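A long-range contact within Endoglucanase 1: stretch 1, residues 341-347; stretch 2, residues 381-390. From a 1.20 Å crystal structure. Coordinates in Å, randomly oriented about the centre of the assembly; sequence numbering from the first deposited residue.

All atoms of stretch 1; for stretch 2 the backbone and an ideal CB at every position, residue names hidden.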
# COMPACT_ATOMS: atom_id res chain seq x y z
N VAL A 341 -5.77 -7.49 1.61
CA VAL A 341 -6.24 -6.27 2.26
C VAL A 341 -5.66 -5.05 1.52
O VAL A 341 -4.51 -5.03 1.15
CB VAL A 341 -5.80 -6.26 3.72
CG1 VAL A 341 -6.10 -4.94 4.44
CG2 VAL A 341 -6.43 -7.44 4.48
N LEU A 342 -6.52 -4.03 1.32
CA LEU A 342 -6.14 -2.78 0.70
C LEU A 342 -5.57 -1.82 1.75
O LEU A 342 -6.23 -1.48 2.74
CB LEU A 342 -7.36 -2.15 0.03
CG LEU A 342 -7.08 -0.85 -0.71
CD1 LEU A 342 -6.18 -1.06 -1.92
CD2 LEU A 342 -8.36 -0.16 -1.13
N ALA A 343 -4.33 -1.39 1.48
CA ALA A 343 -3.58 -0.42 2.28
C ALA A 343 -3.37 0.83 1.44
O ALA A 343 -3.06 0.75 0.24
CB ALA A 343 -2.25 -0.99 2.71
N MET A 344 -3.49 2.00 2.06
CA MET A 344 -3.24 3.29 1.42
C MET A 344 -2.36 4.11 2.37
O MET A 344 -2.64 4.17 3.57
CB MET A 344 -4.55 3.99 1.08
CG MET A 344 -5.26 3.29 -0.06
SD MET A 344 -6.98 3.70 -0.33
CE MET A 344 -7.72 2.94 1.06
N SER A 345 -1.34 4.76 1.82
CA SER A 345 -0.38 5.44 2.68
C SER A 345 0.25 6.60 1.93
O SER A 345 0.19 6.74 0.72
CB SER A 345 0.68 4.53 3.23
OG SER A 345 1.53 4.16 2.18
N ILE A 346 0.93 7.45 2.73
CA ILE A 346 1.77 8.52 2.18
C ILE A 346 3.03 8.56 3.01
O ILE A 346 2.91 8.54 4.26
CB ILE A 346 1.01 9.87 2.11
CG1 ILE A 346 1.83 10.91 1.37
CG2 ILE A 346 0.55 10.36 3.47
CD1 ILE A 346 1.01 12.14 1.01
N TRP A 347 4.19 8.60 2.41
CA TRP A 347 5.43 8.51 3.18
C TRP A 347 6.60 9.10 2.39
O TRP A 347 6.54 9.31 1.17
CB TRP A 347 5.70 7.06 3.64
CG TRP A 347 5.85 6.03 2.56
CD1 TRP A 347 4.89 5.44 1.79
CD2 TRP A 347 7.09 5.38 2.20
NE1 TRP A 347 5.45 4.48 0.99
CE2 TRP A 347 6.78 4.43 1.22
CE3 TRP A 347 8.40 5.49 2.63
CZ2 TRP A 347 7.74 3.58 0.69
CZ3 TRP A 347 9.35 4.66 2.11
CH2 TRP A 347 9.02 3.75 1.16
N UNK A 381 3.22 20.96 2.48
CA UNK A 381 2.13 20.09 2.99
C UNK A 381 1.78 19.05 1.94
O UNK A 381 0.73 19.10 1.29
CB UNK A 381 0.89 20.91 3.36
N UNK A 382 2.65 18.06 1.71
CA UNK A 382 2.32 17.02 0.73
C UNK A 382 1.08 16.25 1.15
O UNK A 382 0.86 15.99 2.34
CB UNK A 382 3.50 16.06 0.55
N UNK A 383 0.30 15.84 0.15
CA UNK A 383 -0.93 15.12 0.42
C UNK A 383 -1.36 14.40 -0.85
O UNK A 383 -0.90 14.79 -1.95
CB UNK A 383 -2.03 16.06 0.92
N UNK A 384 -2.24 13.42 -0.71
CA UNK A 384 -2.85 12.72 -1.84
C UNK A 384 -4.32 12.54 -1.53
O UNK A 384 -4.70 12.41 -0.37
CB UNK A 384 -2.17 11.37 -2.11
N UNK A 385 -5.15 12.49 -2.57
CA UNK A 385 -6.55 12.12 -2.46
C UNK A 385 -6.83 11.00 -3.42
O UNK A 385 -6.54 11.12 -4.62
CB UNK A 385 -7.47 13.31 -2.73
N UNK A 386 -7.42 9.93 -2.90
CA UNK A 386 -7.92 8.79 -3.71
C UNK A 386 -9.42 8.84 -3.71
O UNK A 386 -10.02 8.99 -2.63
CB UNK A 386 -7.43 7.44 -3.17
N UNK A 387 -10.05 8.68 -4.86
CA UNK A 387 -11.48 8.87 -4.98
C UNK A 387 -12.08 7.76 -5.83
O UNK A 387 -11.50 7.26 -6.78
CB UNK A 387 -11.80 10.24 -5.58
N UNK A 388 -13.33 7.40 -5.48
CA UNK A 388 -14.10 6.41 -6.27
C UNK A 388 -13.35 5.09 -6.38
O UNK A 388 -13.21 4.54 -7.50
CB UNK A 388 -14.40 6.95 -7.67
N UNK A 389 -12.91 4.55 -5.27
CA UNK A 389 -12.32 3.19 -5.31
C UNK A 389 -13.37 2.24 -5.83
O UNK A 389 -14.51 2.22 -5.33
CB UNK A 389 -11.82 2.74 -3.93
N UNK A 390 -12.98 1.39 -6.80
CA UNK A 390 -13.98 0.54 -7.45
C UNK A 390 -13.29 -0.66 -8.05
O UNK A 390 -12.17 -0.56 -8.56
CB UNK A 390 -14.75 1.31 -8.52

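The two strands run nearly antiparallel, with 161° between their directions, but their axes come no closer than 8.0 Å and no hydrogen bond joins them. They pack through side chains, and stretch 1 offers Leu342, Met344 and Ile346, whose CA-to-CB bonds all point toward stretch 2. The backbones diverge along the contact: CA atoms lie 7.3 Å apart at Ile346 and position 383, and 10.5 Å apart at Leu342 and position 389.

At position 381 nothing of stretch 1 lies within 5.5 Å of the ideal CB, so the contact sets no preference. The residue is Phe381, which does not take part.

Position 382 points toward stretch 1, its ideal CB 4.7 Å from CD1 of Ile346. A small or compact apolar residue would suit, and phi/psi of -62/146 also admits proline. It is Pro382, whose carbonyl O lies 4.1 Å from Ile346 CD1.

Position 383 points away, although its ideal CB is still 5.0 Å from Ile346 CD1. Many side chains, polar ones included, could leave the contact here. The residue is Glu383, whose carboxylate is hydrogen-bonded elsewhere in the structure; its backbone makes the closest approach between the stretches, CA to Ile346 CD1 at 3.6 Å.

Position 384 turns back toward stretch 1, with its ideal CB 4.5 Å from Ile346 CD1. With the methyl so near, valine, isoleucine or another modest apolar side chain would be at home. Val384 fills the place in the p rotamer, its CG1 4.2 Å from Ile346 CD1. The extended Ile346 side chain, t at both chi angles, thus reaches backbone and side chain alike.

Position 385 is out of reach and leaves the choice open; it is Thr385.

Position 386 points toward Met344, its ideal CB 4.7 Å from SD, but the CA atoms of the pair are 8.9 Å apart. Met344 already takes up much of that separation, so a long apolar side chain, such as leucine or methionine, or an aromatic ring could lie alongside it, while a shorter one would reach less of it. It is Tyr386. Its CE2 packs 3.9 Å from Met344 CB, and Met344 SD sits 4.8 Å from the ring centroid, an oblique sulfur-aromatic contact 48° off the ring normal. The ring extends obliquely across the strands and brings Tyr386 OH to 4.0 Å from Ser345 O, too far for a hydrogen bond.

Positions 387 and 388 are again out of reach. The first, extended, is Thr387. The second has a positive phi, 57/51, which glycine, asparagine or aspartate tolerate best; it is Asn388.

Position 389 faces stretch 1 once more, its ideal CB 5.3 Å from Leu342 CD2. This wider space between two apolar side chains calls for leucine, isoleucine or methionine. Leu389 bridges it: its CD1 lies 3.9 Å from Leu342 CD2 and 3.9 Å from Met344 SD, joining neighbouring inward side chains of stretch 1.

Position 390 is beyond reach, so a long polar residue is as acceptable as any. Arg390 instead bonds within its own stretch, NH1 donating to Asn388 O at 2.9 Å.

Stretch 2 381-390: FPEVTYTNLR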
# COMPACT_ATOMS: atom_id res chain seq x y z
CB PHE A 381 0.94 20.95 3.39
CG PHE A 381 1.24 21.92 4.49
CD1 PHE A 381 1.51 21.49 5.79
CD2 PHE A 381 1.39 23.26 4.22
CE1 PHE A 381 1.93 22.39 6.76
CE2 PHE A 381 1.73 24.15 5.22
CZ PHE A 381 2.00 23.72 6.48
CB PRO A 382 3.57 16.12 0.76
CG PRO A 382 4.65 16.96 1.35
CD PRO A 382 3.95 17.84 2.37
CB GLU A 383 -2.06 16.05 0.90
CG GLU A 383 -2.37 17.22 -0.05
CD GLU A 383 -3.62 17.92 0.40
OE1 GLU A 383 -4.73 17.35 0.20
OE2 GLU A 383 -3.55 19.02 0.98
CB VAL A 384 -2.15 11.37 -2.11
CG1 VAL A 384 -2.31 10.39 -0.96
CG2 VAL A 384 -2.58 10.74 -3.44
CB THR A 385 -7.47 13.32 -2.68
OG1 THR A 385 -7.17 14.33 -1.73
CG2 THR A 385 -8.92 12.97 -2.50
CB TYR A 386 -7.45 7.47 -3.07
CG TYR A 386 -5.94 7.30 -2.96
CD1 TYR A 386 -5.13 7.35 -4.04
CD2 TYR A 386 -5.35 6.99 -1.75
CE1 TYR A 386 -3.76 7.09 -3.96
CE2 TYR A 386 -4.00 6.77 -1.63
CZ TYR A 386 -3.20 6.80 -2.74
OH TYR A 386 -1.85 6.58 -2.69
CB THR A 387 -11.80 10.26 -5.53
OG1 THR A 387 -11.14 11.26 -4.76
CG2 THR A 387 -13.25 10.58 -5.65
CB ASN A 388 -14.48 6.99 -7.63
CG ASN A 388 -15.35 8.21 -7.55
OD1 ASN A 388 -16.28 8.25 -6.72
ND2 ASN A 388 -15.05 9.21 -8.37
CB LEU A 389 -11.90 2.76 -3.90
CG LEU A 389 -10.93 3.62 -3.11
CD1 LEU A 389 -10.57 2.99 -1.81
CD2 LEU A 389 -9.73 4.01 -3.81
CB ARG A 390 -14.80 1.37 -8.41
CG ARG A 390 -14.04 1.98 -9.56
CD ARG A 390 -14.84 3.11 -10.18
NE ARG A 390 -14.21 3.75 -11.33
CZ ARG A 390 -13.46 4.83 -11.31
NH1 ARG A 390 -12.94 5.35 -10.22
NH2 ARG A 390 -13.16 5.40 -12.45
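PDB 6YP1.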